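Local coordinates for LbaCas13a H328A (C2c2) (Lachnospiraceae bacterium NK4A179, PDB 5WLH), which probably processes precursor CRISPR RNA and, guided by the bound crRNA, recognises and cleaves target RNA, at residues N401-F404 and I405-E409; L299-M302 and R303-V306; V1060-S1063 and D1064-Y1068; M1099-V1103 and E1104-L1108. All coordinates share one frame; numbering follows the deposited sequence.

Contact 1: N401-F404 and I405-E409; sequences NMFF and IHRIE. With nucleotides of chain B.
Phe403 and Arg407, one turn apart on helix 398-417, run side by side in the same direction, with CG of Arg407 3.6 Å from CE2 of Phe403 and CD lying near CE2 and CZ. The arginine chain bends at both chi2 and chi3, which folds it along the ring and leaves guanidinium and ring planes 23° apart; its NH2 goes on to a salt bridge with an RNA phosphate, while Phe403 stacks on Phe280. On the neighbouring flank Met402 curls through three successive bends, and its CE ends 3.8 Å from CE1 of His406. That imidazole, hydrogen-bonded through ND1 to Glu276, faces the guide RNA: N1 of G15 of chain B sits over one face, 3.8 Å above the plane, nearer the ring's margin than its centre, while N6 of A16 of chain B approaches the edge in plane. Glu409, CG anti to its backbone N (chi1 176°) and straight beyond, carries its carboxylate to the same adenine. N6 of A16 of chain B donates to Glu409 OE1 over 2.7 Å at 161°, and N1 of this base lies 2.6 Å from Glu409 OE2. So short a spacing between two nominal acceptors suggests that a proton lies between them, and the carboxylate reads the pairing edge of A16, consistent with recognition of adenine at this position of the guide RNA.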
# COMPACT_ATOMS: atom_id res chain seq x y z
N ASN A 401 -2.92 -30.06 -20.14
CA ASN A 401 -3.23 -30.82 -18.94
C ASN A 401 -2.06 -30.81 -17.97
O ASN A 401 -2.25 -30.69 -16.76
CB ASN A 401 -3.61 -32.25 -19.31
CG ASN A 401 -4.87 -32.33 -20.16
OD1 ASN A 401 -5.85 -31.61 -19.91
ND2 ASN A 401 -4.85 -33.20 -21.17
N MET A 402 -0.84 -30.95 -18.50
CA MET A 402 0.34 -30.93 -17.65
C MET A 402 0.56 -29.54 -17.06
O MET A 402 0.97 -29.42 -15.90
CB MET A 402 1.57 -31.37 -18.43
CG MET A 402 1.63 -32.87 -18.74
SD MET A 402 1.57 -33.87 -17.24
CE MET A 402 3.05 -33.34 -16.43
N PHE A 403 0.31 -28.48 -17.84
CA PHE A 403 0.42 -27.14 -17.27
C PHE A 403 -0.48 -27.01 -16.05
O PHE A 403 -0.07 -26.50 -15.01
CB PHE A 403 0.06 -26.07 -18.30
CG PHE A 403 0.22 -24.67 -17.77
CD1 PHE A 403 1.47 -24.07 -17.75
CD2 PHE A 403 -0.87 -23.98 -17.24
CE1 PHE A 403 1.62 -22.79 -17.23
CE2 PHE A 403 -0.72 -22.70 -16.72
CZ PHE A 403 0.52 -22.10 -16.73
N PHE A 404 -1.72 -27.47 -16.18
CA PHE A 404 -2.66 -27.35 -15.09
C PHE A 404 -2.28 -28.26 -13.93
O PHE A 404 -2.36 -27.85 -12.77
CB PHE A 404 -4.08 -27.66 -15.60
CG PHE A 404 -4.75 -26.48 -16.26
CD1 PHE A 404 -4.78 -25.24 -15.62
CD2 PHE A 404 -5.31 -26.60 -17.52
CE1 PHE A 404 -5.39 -24.15 -16.24
CE2 PHE A 404 -5.93 -25.51 -18.13
CZ PHE A 404 -5.96 -24.28 -17.49
N ILE A 405 -1.84 -29.49 -14.21
CA ILE A 405 -1.42 -30.36 -13.11
C ILE A 405 -0.25 -29.75 -12.35
O ILE A 405 -0.18 -29.82 -11.11
CB ILE A 405 -1.09 -31.77 -13.64
CG1 ILE A 405 -2.39 -32.46 -14.06
CG2 ILE A 405 -0.39 -32.61 -12.56
CD1 ILE A 405 -2.18 -33.63 -14.95
N HIS A 406 0.67 -29.10 -13.07
CA HIS A 406 1.77 -28.40 -12.40
C HIS A 406 1.26 -27.22 -11.58
O HIS A 406 1.79 -26.97 -10.49
CB HIS A 406 2.79 -27.93 -13.43
CG HIS A 406 3.78 -28.99 -13.81
ND1 HIS A 406 4.08 -29.30 -15.12
CD2 HIS A 406 4.53 -29.83 -13.05
CE1 HIS A 406 4.97 -30.28 -15.15
NE2 HIS A 406 5.26 -30.61 -13.90
N ARG A 407 0.29 -26.46 -12.10
CA ARG A 407 -0.34 -25.41 -11.30
C ARG A 407 -0.98 -25.98 -10.04
O ARG A 407 -0.87 -25.40 -8.96
CB ARG A 407 -1.43 -24.66 -12.10
CG ARG A 407 -0.94 -23.82 -13.27
CD ARG A 407 0.08 -22.77 -12.84
NE ARG A 407 -0.42 -21.89 -11.78
CZ ARG A 407 0.36 -21.05 -11.12
NH1 ARG A 407 1.66 -20.99 -11.43
NH2 ARG A 407 -0.15 -20.27 -10.17
N ILE A 408 -1.70 -27.11 -10.18
CA ILE A 408 -2.37 -27.70 -9.03
C ILE A 408 -1.35 -28.09 -7.98
O ILE A 408 -1.51 -27.81 -6.78
CB ILE A 408 -3.20 -28.93 -9.46
CG1 ILE A 408 -4.35 -28.51 -10.36
CG2 ILE A 408 -3.77 -29.61 -8.23
CD1 ILE A 408 -5.07 -29.70 -11.04
N GLU A 409 -0.29 -28.79 -8.40
CA GLU A 409 0.74 -29.22 -7.47
C GLU A 409 1.35 -28.03 -6.76
O GLU A 409 1.58 -28.06 -5.54
CB GLU A 409 1.82 -30.00 -8.21
CG GLU A 409 2.98 -30.40 -7.31
CD GLU A 409 4.09 -31.11 -8.06
OE1 GLU A 409 4.59 -30.55 -9.06
OE2 GLU A 409 4.45 -32.23 -7.63
P A B 16 12.77 -35.08 -13.07
OP1 A B 16 14.07 -35.69 -13.43
OP2 A B 16 11.91 -34.49 -14.14
O5' A B 16 11.90 -36.19 -12.35
C5' A B 16 12.44 -37.03 -11.33
C4' A B 16 11.37 -37.89 -10.70
O4' A B 16 10.36 -37.02 -10.15
C3' A B 16 10.63 -38.81 -11.67
O3' A B 16 10.11 -39.92 -10.94
C2' A B 16 9.46 -37.96 -12.12
O2' A B 16 8.34 -38.71 -12.54
C1' A B 16 9.14 -37.17 -10.86
N9 A B 16 8.65 -35.81 -11.11
C8 A B 16 8.93 -34.95 -12.15
N7 A B 16 8.35 -33.78 -12.02
C5 A B 16 7.66 -33.89 -10.81
C6 A B 16 6.85 -33.00 -10.10
N6 A B 16 6.57 -31.76 -10.52
N1 A B 16 6.34 -33.44 -8.93
C2 A B 16 6.61 -34.68 -8.50
N3 A B 16 7.37 -35.62 -9.08
C4 A B 16 7.86 -35.14 -10.24
P G B 15 16.36 -30.23 -13.57
OP1 G B 15 17.55 -31.12 -13.45
OP2 G B 15 16.00 -29.65 -14.89
O5' G B 15 15.09 -30.95 -12.97
C5' G B 15 15.17 -31.61 -11.72
C4' G B 15 13.81 -31.86 -11.14
O4' G B 15 13.13 -30.60 -10.91
C3' G B 15 12.85 -32.66 -12.00
O3' G B 15 13.10 -34.05 -11.89
C2' G B 15 11.50 -32.24 -11.44
O2' G B 15 11.24 -32.93 -10.23
C1' G B 15 11.74 -30.77 -11.11
N9 G B 15 11.31 -29.89 -12.21
C8 G B 15 12.03 -29.55 -13.33
N7 G B 15 11.38 -28.77 -14.15
C5 G B 15 10.16 -28.58 -13.53
C6 G B 15 9.04 -27.83 -13.95
O6 G B 15 8.94 -27.16 -14.99
N1 G B 15 7.99 -27.91 -13.05
C2 G B 15 8.02 -28.62 -11.87
N2 G B 15 6.92 -28.57 -11.12
N3 G B 15 9.06 -29.33 -11.46
C4 G B 15 10.09 -29.27 -12.33
P A B 18 10.67 -39.59 -4.74
OP1 A B 18 10.91 -39.44 -3.29
OP2 A B 18 9.50 -40.38 -5.23
O5' A B 18 10.52 -38.12 -5.38
C5' A B 18 11.56 -37.16 -5.25
C4' A B 18 11.77 -36.39 -6.53
O4' A B 18 10.47 -36.03 -7.08
C3' A B 18 12.49 -35.06 -6.38
O3' A B 18 13.90 -35.18 -6.34
C2' A B 18 11.99 -34.27 -7.59
O2' A B 18 12.66 -34.69 -8.77
C1' A B 18 10.54 -34.74 -7.66
N9 A B 18 9.62 -33.86 -6.91
C8 A B 18 8.99 -34.11 -5.71
N7 A B 18 8.22 -33.13 -5.31
C5 A B 18 8.33 -32.18 -6.31
C6 A B 18 7.77 -30.90 -6.48
N6 A B 18 6.92 -30.32 -5.63
N1 A B 18 8.10 -30.22 -7.60
C2 A B 18 8.94 -30.78 -8.47
N3 A B 18 9.54 -31.96 -8.42
C4 A B 18 9.20 -32.61 -7.29

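Contact 2: L299-M302 and R303-V306; sequences LRRM and RRLV
Arg303 N donates to Leu299 O over 2.8 Å, the first of four successive i to i+4 backbone bonds joining the two halves of this piece of helix 292-311. The Arg303 side chain turns away from the preceding turn, to salt bridges with Asp330 and Glu434 and a cation-pi contact with Trp437. Arg304 does the opposite. With CG anti to the carbonyl carbon (chi1 -74°) and the chain straight to NE, it reaches back along the helix until CG of Arg300 lies over one face of its guanidinium, 3.4 Å above the plane. CD of Arg300 is 3.4 Å from NH2 of Arg304, whereas CG of Arg301 comes to the guanidinium edge, 4.0 Å from NH1. Aliphatic stems thus meet the flat cation, and the charged ends diverge: Arg304 to Arg393 O, Arg300 to Phe325 O, Arg301 to Asp297. Next, Leu305 brings CB to 3.4 Å from Met302 O, and Val306 puts CG2 3.6 Å from the same oxygen. Around this segment, helix 327-335 receives Leu299 and Arg303, helix 429-458 packs on Met302 and Val306, and helix 398-417 lies against Met302 and Leu305.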
# COMPACT_ATOMS: atom_id res chain seq x y z
N LEU A 299 -13.94 -24.80 -18.92
CA LEU A 299 -13.86 -24.82 -17.46
C LEU A 299 -14.19 -26.19 -16.91
O LEU A 299 -13.64 -26.61 -15.89
CB LEU A 299 -14.82 -23.80 -16.84
CG LEU A 299 -14.35 -22.36 -16.71
CD1 LEU A 299 -15.12 -21.69 -15.57
CD2 LEU A 299 -12.84 -22.32 -16.47
N ARG A 300 -15.08 -26.92 -17.58
CA ARG A 300 -15.39 -28.27 -17.11
C ARG A 300 -14.18 -29.20 -17.24
O ARG A 300 -13.95 -30.03 -16.36
CB ARG A 300 -16.57 -28.83 -17.90
CG ARG A 300 -16.99 -30.22 -17.46
CD ARG A 300 -18.37 -30.55 -18.05
NE ARG A 300 -19.38 -29.57 -17.64
CZ ARG A 300 -19.90 -28.65 -18.44
NH1 ARG A 300 -19.51 -28.58 -19.71
NH2 ARG A 300 -20.81 -27.81 -17.98
N ARG A 301 -13.43 -29.09 -18.33
CA ARG A 301 -12.23 -29.90 -18.47
C ARG A 301 -11.21 -29.55 -17.40
O ARG A 301 -10.55 -30.44 -16.84
CB ARG A 301 -11.62 -29.73 -19.85
CG ARG A 301 -12.51 -30.34 -20.96
CD ARG A 301 -12.05 -29.92 -22.33
NE ARG A 301 -13.13 -30.14 -23.30
CZ ARG A 301 -13.43 -31.33 -23.81
NH1 ARG A 301 -12.71 -32.38 -23.47
NH2 ARG A 301 -14.43 -31.46 -24.68
N MET A 302 -11.06 -28.26 -17.10
CA MET A 302 -10.16 -27.88 -16.02
C MET A 302 -10.67 -28.38 -14.67
O MET A 302 -9.89 -28.83 -13.83
CB MET A 302 -10.00 -26.35 -16.00
CG MET A 302 -8.89 -25.88 -15.10
SD MET A 302 -8.72 -24.07 -15.16
CE MET A 302 -10.10 -23.58 -14.15
N ARG A 303 -11.99 -28.35 -14.47
CA ARG A 303 -12.56 -28.88 -13.24
C ARG A 303 -12.28 -30.38 -13.11
O ARG A 303 -11.97 -30.86 -12.01
CB ARG A 303 -14.07 -28.62 -13.20
CG ARG A 303 -14.77 -29.12 -11.97
CD ARG A 303 -14.29 -28.39 -10.72
NE ARG A 303 -14.66 -29.11 -9.50
CZ ARG A 303 -14.38 -28.71 -8.27
NH1 ARG A 303 -13.71 -27.57 -8.08
NH2 ARG A 303 -14.75 -29.45 -7.24
N ARG A 304 -12.38 -31.12 -14.21
CA ARG A 304 -12.09 -32.56 -14.16
C ARG A 304 -10.64 -32.81 -13.75
O ARG A 304 -10.34 -33.78 -13.04
CB ARG A 304 -12.39 -33.21 -15.51
CG ARG A 304 -13.87 -33.37 -15.76
CD ARG A 304 -14.13 -34.38 -16.87
NE ARG A 304 -15.50 -34.32 -17.34
CZ ARG A 304 -15.89 -33.61 -18.40
NH1 ARG A 304 -14.99 -32.91 -19.08
NH2 ARG A 304 -17.16 -33.62 -18.77
N LEU A 305 -9.72 -31.95 -14.20
CA LEU A 305 -8.33 -32.12 -13.77
C LEU A 305 -8.21 -31.96 -12.26
O LEU A 305 -7.46 -32.70 -11.61
CB LEU A 305 -7.43 -31.12 -14.48
CG LEU A 305 -7.19 -31.41 -15.96
CD1 LEU A 305 -6.38 -30.29 -16.59
CD2 LEU A 305 -6.46 -32.72 -16.13
N VAL A 306 -8.92 -30.98 -11.68
CA VAL A 306 -8.88 -30.80 -10.23
C VAL A 306 -9.48 -32.02 -9.54
O VAL A 306 -8.94 -32.53 -8.55
CB VAL A 306 -9.61 -29.52 -9.83
CG1 VAL A 306 -9.69 -29.40 -8.29
CG2 VAL A 306 -8.94 -28.30 -10.43

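Contact 3: V1060-S1063 and D1064-Y1068; sequences VSRS and DIVEY
Asp1064 folds back on Ser1061 and Val1060 at the start of helix 1062-1075, and its side chain meets something at every atom. CB lies 3.3 Å from Ser1061 O and 4.0 Å from CG1 of Val1060, whose side chain slants past it. CG, set beside the backbone N (chi1 -71°), comes to 3.2 Å from Ser1061 OG. At the tip the two oxygens part: OD2 accepts the backbone N-H of Ser1061 over 3.0 Å, on its anti side and 34° out of the carboxylate plane, while OD1 forms a salt bridge with Arg1358. Ser1061 is the N-cap residue, and its OG also shares a 3.0 Å hydrogen bond with OG of Ser1063, either of which could donate. The bond from the N-cap N-H to the acid three residues on is one of the two that define a capping box. Beneath it, CG1 of Val1060, just before the cap, touches CG1 of Ile1065 at 4.2 Å, an apolar pair placed as in a hydrophobic staple. On another flank the Arg1062 stem brings CG near CG2 of Val1066, its guanidinium held by Glu1002. A carboxylate in the first turn probably interacts favourably with the positive end of the helix dipole, and the salt bridge to Arg1358 probably offsets its charge and ties the helix start to helix 1357-1368.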
# COMPACT_ATOMS: atom_id res chain seq x y z
N VAL A 1060 -16.58 15.08 26.35
CA VAL A 1060 -15.73 15.58 27.43
C VAL A 1060 -16.62 15.94 28.62
O VAL A 1060 -17.70 16.52 28.46
CB VAL A 1060 -14.91 16.78 26.95
CG1 VAL A 1060 -13.98 17.28 28.07
CG2 VAL A 1060 -14.11 16.41 25.70
N SER A 1061 -16.16 15.58 29.81
CA SER A 1061 -16.92 15.74 31.03
C SER A 1061 -16.21 16.69 31.98
O SER A 1061 -15.04 17.03 31.81
CB SER A 1061 -17.11 14.39 31.73
OG SER A 1061 -15.85 13.91 32.17
N ARG A 1062 -16.95 17.12 33.01
CA ARG A 1062 -16.33 17.88 34.09
C ARG A 1062 -15.15 17.12 34.69
O ARG A 1062 -14.07 17.68 34.88
CB ARG A 1062 -17.38 18.20 35.16
CG ARG A 1062 -16.81 18.97 36.35
CD ARG A 1062 -17.92 19.42 37.30
NE ARG A 1062 -18.65 20.58 36.81
CZ ARG A 1062 -18.21 21.83 36.89
NH1 ARG A 1062 -17.03 22.10 37.43
NH2 ARG A 1062 -18.95 22.83 36.42
N SER A 1063 -15.34 15.83 34.97
CA SER A 1063 -14.28 15.06 35.62
C SER A 1063 -13.04 14.95 34.73
O SER A 1063 -11.92 14.87 35.25
CB SER A 1063 -14.78 13.67 36.02
OG SER A 1063 -15.12 12.89 34.89
N ASP A 1064 -13.23 14.96 33.41
CA ASP A 1064 -12.09 15.06 32.50
C ASP A 1064 -11.34 16.37 32.73
O ASP A 1064 -10.10 16.38 32.82
CB ASP A 1064 -12.56 14.99 31.05
CG ASP A 1064 -13.04 13.61 30.65
OD1 ASP A 1064 -12.54 12.61 31.21
OD2 ASP A 1064 -13.91 13.53 29.75
N ILE A 1065 -12.07 17.48 32.79
CA ILE A 1065 -11.46 18.79 32.96
C ILE A 1065 -10.82 18.88 34.34
O ILE A 1065 -9.75 19.47 34.51
CB ILE A 1065 -12.51 19.89 32.74
CG1 ILE A 1065 -13.05 19.81 31.30
CG2 ILE A 1065 -11.93 21.25 33.02
CD1 ILE A 1065 -14.39 20.44 31.13
N VAL A 1066 -11.46 18.27 35.34
CA VAL A 1066 -10.87 18.18 36.67
C VAL A 1066 -9.54 17.44 36.60
O VAL A 1066 -8.51 17.92 37.11
CB VAL A 1066 -11.85 17.50 37.63
CG1 VAL A 1066 -11.16 17.08 38.92
CG2 VAL A 1066 -13.05 18.41 37.89
N GLU A 1067 -9.53 16.26 35.97
CA GLU A 1067 -8.31 15.47 35.87
C GLU A 1067 -7.24 16.21 35.06
O GLU A 1067 -6.05 16.15 35.39
CB GLU A 1067 -8.62 14.11 35.26
CG GLU A 1067 -7.44 13.15 35.15
CD GLU A 1067 -6.97 12.59 36.48
OE1 GLU A 1067 -7.56 12.94 37.53
OE2 GLU A 1067 -6.01 11.78 36.48
N TYR A 1068 -7.65 16.91 34.00
CA TYR A 1068 -6.72 17.73 33.23
C TYR A 1068 -6.01 18.74 34.12
O TYR A 1068 -4.78 18.87 34.08
CB TYR A 1068 -7.48 18.43 32.09
CG TYR A 1068 -6.72 19.54 31.42
CD1 TYR A 1068 -5.74 19.27 30.48
CD2 TYR A 1068 -6.99 20.87 31.71
CE1 TYR A 1068 -5.03 20.29 29.86
CE2 TYR A 1068 -6.30 21.89 31.09
CZ TYR A 1068 -5.31 21.59 30.17
OH TYR A 1068 -4.61 22.61 29.55

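Contact 4: M1099-V1103 and E1104-L1108; sequences MKNIV and EFRDL. With nucleotides of chain B.
Just beyond the end of helix 1087-1103, Phe1105 takes a positive phi (66°) and turns the chain back in a Schellman motif: Phe1105 N bonds to Ile1102 O, Arg1106 N only weakly to Asn1101 O, and that oxygen also accepts Asp1107 N from above its carbonyl plane. Side chains use the reversal to face the guide RNA. Asn1101 and Arg1106 cross at about a right angle, OD1 of the amide 3.3 Å from CD of the arginine, while Asn1101 ND2 donates to O4' of G39 of chain B over 3.0 Å and nearly straight (168°). Arg1106 is stretched from CG to NE, sending its guanidinium edge to the phosphate of A38 of chain B: NH1 makes a weak 3.0 Å bond to OP1, and NH2 bonds to the same oxygen at a doubtfully short distance. N1 of G39 of chain B and, 3.5 Å from the plane, OP2 of U37 of chain B lie over the guanidinium. Lys1100 adds to this positive patch, its CE 3.2 Å from OP1 of A38 of chain B, with NZ in a long salt bridge (4.0 Å) to Glu1104 OE2. Behind the turn a water donates to Ile1102 O (2.7 Å) and to Asp1107 OD1 (2.6 Å). The arrangement is a Schellman C-cap between two successive helices, 1087-1103 and 1106-1145, at a site that binds the backbone of the guide RNA and touches the base of G39.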
# COMPACT_ATOMS: atom_id res chain seq x y z
N MET A 1099 -4.82 13.74 28.64
CA MET A 1099 -5.99 14.53 29.04
C MET A 1099 -6.08 15.83 28.27
O MET A 1099 -7.18 16.30 27.96
CB MET A 1099 -5.94 14.81 30.55
CG MET A 1099 -6.11 13.59 31.43
SD MET A 1099 -7.52 12.55 30.99
CE MET A 1099 -8.87 13.72 30.90
N LYS A 1100 -4.93 16.45 27.97
CA LYS A 1100 -4.96 17.65 27.14
C LYS A 1100 -5.57 17.33 25.78
O LYS A 1100 -6.41 18.08 25.27
CB LYS A 1100 -3.55 18.22 26.99
CG LYS A 1100 -3.50 19.60 26.33
CD LYS A 1100 -2.07 20.12 26.29
CE LYS A 1100 -2.01 21.51 25.70
NZ LYS A 1100 -3.30 22.24 25.88
N ASN A 1101 -5.20 16.18 25.20
CA ASN A 1101 -5.77 15.78 23.92
C ASN A 1101 -7.28 15.62 24.01
O ASN A 1101 -7.99 15.88 23.03
CB ASN A 1101 -5.10 14.48 23.46
CG ASN A 1101 -3.72 14.73 22.87
OD1 ASN A 1101 -3.40 15.84 22.48
ND2 ASN A 1101 -2.90 13.69 22.80
N ILE A 1102 -7.80 15.22 25.17
CA ILE A 1102 -9.24 15.05 25.31
C ILE A 1102 -9.94 16.41 25.39
O ILE A 1102 -10.88 16.69 24.64
CB ILE A 1102 -9.55 14.17 26.53
CG1 ILE A 1102 -9.20 12.72 26.21
CG2 ILE A 1102 -11.01 14.30 26.93
CD1 ILE A 1102 -9.07 11.84 27.43
N VAL A 1103 -9.51 17.26 26.34
CA VAL A 1103 -10.25 18.50 26.55
C VAL A 1103 -10.11 19.44 25.35
O VAL A 1103 -10.99 20.27 25.11
CB VAL A 1103 -9.79 19.19 27.85
CG1 VAL A 1103 -9.93 18.23 29.01
CG2 VAL A 1103 -8.37 19.70 27.74
N GLU A 1104 -9.04 19.31 24.57
CA GLU A 1104 -8.85 20.13 23.38
C GLU A 1104 -9.54 19.55 22.15
O GLU A 1104 -9.47 20.17 21.08
CB GLU A 1104 -7.35 20.30 23.08
CG GLU A 1104 -6.59 21.16 24.08
CD GLU A 1104 -7.04 22.61 24.08
OE1 GLU A 1104 -7.35 23.16 22.99
OE2 GLU A 1104 -7.07 23.22 25.17
N PHE A 1105 -10.19 18.39 22.28
CA PHE A 1105 -10.83 17.68 21.18
C PHE A 1105 -9.82 17.18 20.15
O PHE A 1105 -10.18 16.93 19.00
CB PHE A 1105 -11.88 18.55 20.48
CG PHE A 1105 -12.85 19.18 21.42
CD1 PHE A 1105 -13.82 18.41 22.05
CD2 PHE A 1105 -12.80 20.54 21.68
CE1 PHE A 1105 -14.71 18.99 22.93
CE2 PHE A 1105 -13.69 21.12 22.56
CZ PHE A 1105 -14.65 20.35 23.18
N ARG A 1106 -8.56 17.03 20.55
CA ARG A 1106 -7.56 16.49 19.64
C ARG A 1106 -7.77 15.01 19.40
O ARG A 1106 -7.47 14.51 18.31
CB ARG A 1106 -6.15 16.75 20.18
CG ARG A 1106 -5.76 18.21 20.18
CD ARG A 1106 -4.36 18.43 20.75
NE ARG A 1106 -4.01 19.85 20.74
CZ ARG A 1106 -2.94 20.38 21.33
NH1 ARG A 1106 -2.10 19.61 22.01
NH2 ARG A 1106 -2.74 21.69 21.26
N ASP A 1107 -8.25 14.28 20.41
CA ASP A 1107 -8.55 12.87 20.19
C ASP A 1107 -9.62 12.72 19.13
O ASP A 1107 -9.58 11.77 18.33
CB ASP A 1107 -8.98 12.21 21.51
CG ASP A 1107 -10.25 12.82 22.11
OD1 ASP A 1107 -10.53 14.02 21.89
OD2 ASP A 1107 -10.96 12.08 22.82
N LEU A 1108 -10.59 13.64 19.10
CA LEU A 1108 -11.60 13.66 18.04
C LEU A 1108 -10.96 13.72 16.66
O LEU A 1108 -11.35 12.98 15.74
CB LEU A 1108 -12.51 14.88 18.22
CG LEU A 1108 -13.75 14.82 19.11
CD1 LEU A 1108 -14.56 16.08 18.87
CD2 LEU A 1108 -14.58 13.58 18.81
P G B 39 3.44 16.53 21.59
OP1 G B 39 4.55 15.56 21.78
OP2 G B 39 3.49 17.52 20.47
O5' G B 39 2.04 15.77 21.47
C5' G B 39 1.64 14.77 22.40
C4' G B 39 0.95 13.61 21.73
O4' G B 39 -0.38 14.02 21.27
C3' G B 39 1.66 13.06 20.49
O3' G B 39 1.36 11.67 20.36
C2' G B 39 0.94 13.79 19.36
O2' G B 39 1.07 13.21 18.08
C1' G B 39 -0.49 13.73 19.89
N9 G B 39 -1.42 14.65 19.23
C8 G B 39 -2.63 14.32 18.67
N7 G B 39 -3.23 15.35 18.12
C5 G B 39 -2.36 16.41 18.32
C6 G B 39 -2.44 17.78 17.95
O6 G B 39 -3.35 18.38 17.35
N1 G B 39 -1.32 18.49 18.36
C2 G B 39 -0.24 17.97 19.03
N2 G B 39 0.74 18.83 19.34
N3 G B 39 -0.15 16.71 19.39
C4 G B 39 -1.23 15.99 19.00
P A B 38 0.57 22.37 22.78
OP1 A B 38 -0.92 22.23 22.78
OP2 A B 38 1.22 22.88 24.02
O5' A B 38 1.28 20.98 22.49
C5' A B 38 2.68 20.93 22.26
C4' A B 38 3.31 19.75 22.97
O4' A B 38 3.59 20.10 24.35
C3' A B 38 2.46 18.48 23.01
O3' A B 38 3.31 17.35 22.95
C2' A B 38 1.84 18.54 24.40
O2' A B 38 1.46 17.28 24.91
C1' A B 38 2.98 19.14 25.20
N9 A B 38 2.57 19.80 26.44
C8 A B 38 1.69 20.83 26.62
N7 A B 38 1.54 21.18 27.87
C5 A B 38 2.39 20.33 28.56
C6 A B 38 2.70 20.18 29.92
N6 A B 38 2.16 20.94 30.88
N1 A B 38 3.58 19.22 30.28
C2 A B 38 4.12 18.46 29.32
N3 A B 38 3.91 18.50 28.00
C4 A B 38 3.03 19.47 27.69
P U B 37 -0.11 21.01 17.03
OP1 U B 37 0.32 19.71 16.44
OP2 U B 37 -1.03 21.09 18.20
O5' U B 37 1.25 21.74 17.43
C5' U B 37 1.27 23.11 17.76
C4' U B 37 1.62 23.42 19.20
O4' U B 37 1.78 24.86 19.23
C3' U B 37 0.51 23.15 20.21
O3' U B 37 1.03 23.31 21.54
C2' U B 37 -0.42 24.32 19.90
O2' U B 37 -1.39 24.60 20.89
C1' U B 37 0.59 25.46 19.71
N1 U B 37 0.18 26.43 18.70
C2 U B 37 0.16 27.77 19.05
O2 U B 37 0.46 28.15 20.17
N3 U B 37 -0.23 28.61 18.04
C4 U B 37 -0.59 28.25 16.75
O4 U B 37 -0.92 29.11 15.94
C5 U B 37 -0.53 26.85 16.46
C6 U B 37 -0.15 26.02 17.43
O HOH W 1 -12.46 15.15 23.12

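In the fold
Along the chain the order is contact 2, contact 1, contact 3, contact 4, forming two pairs on opposite sides of the chain's centre. Contacts 1 and 2 have centres about 11 Å apart; helices 398-417 and 292-311 pack through Phe404 against Met302 and Leu305. The centres of contacts 3 and 4 are also about 11 Å apart, where the start of helix 1062-1075 meets the end of helix 1087-1103, the next helix in the chain, through Val1060 on Ile1102 and Tyr1068 on Val1103. About 59 Å separates the centres of contacts 1 and 4, which meet G15, A16 and A18, and U37 to G39, of chain B. One protein chain thus grips the RNA at two distant places, each backed by a neighbouring helix.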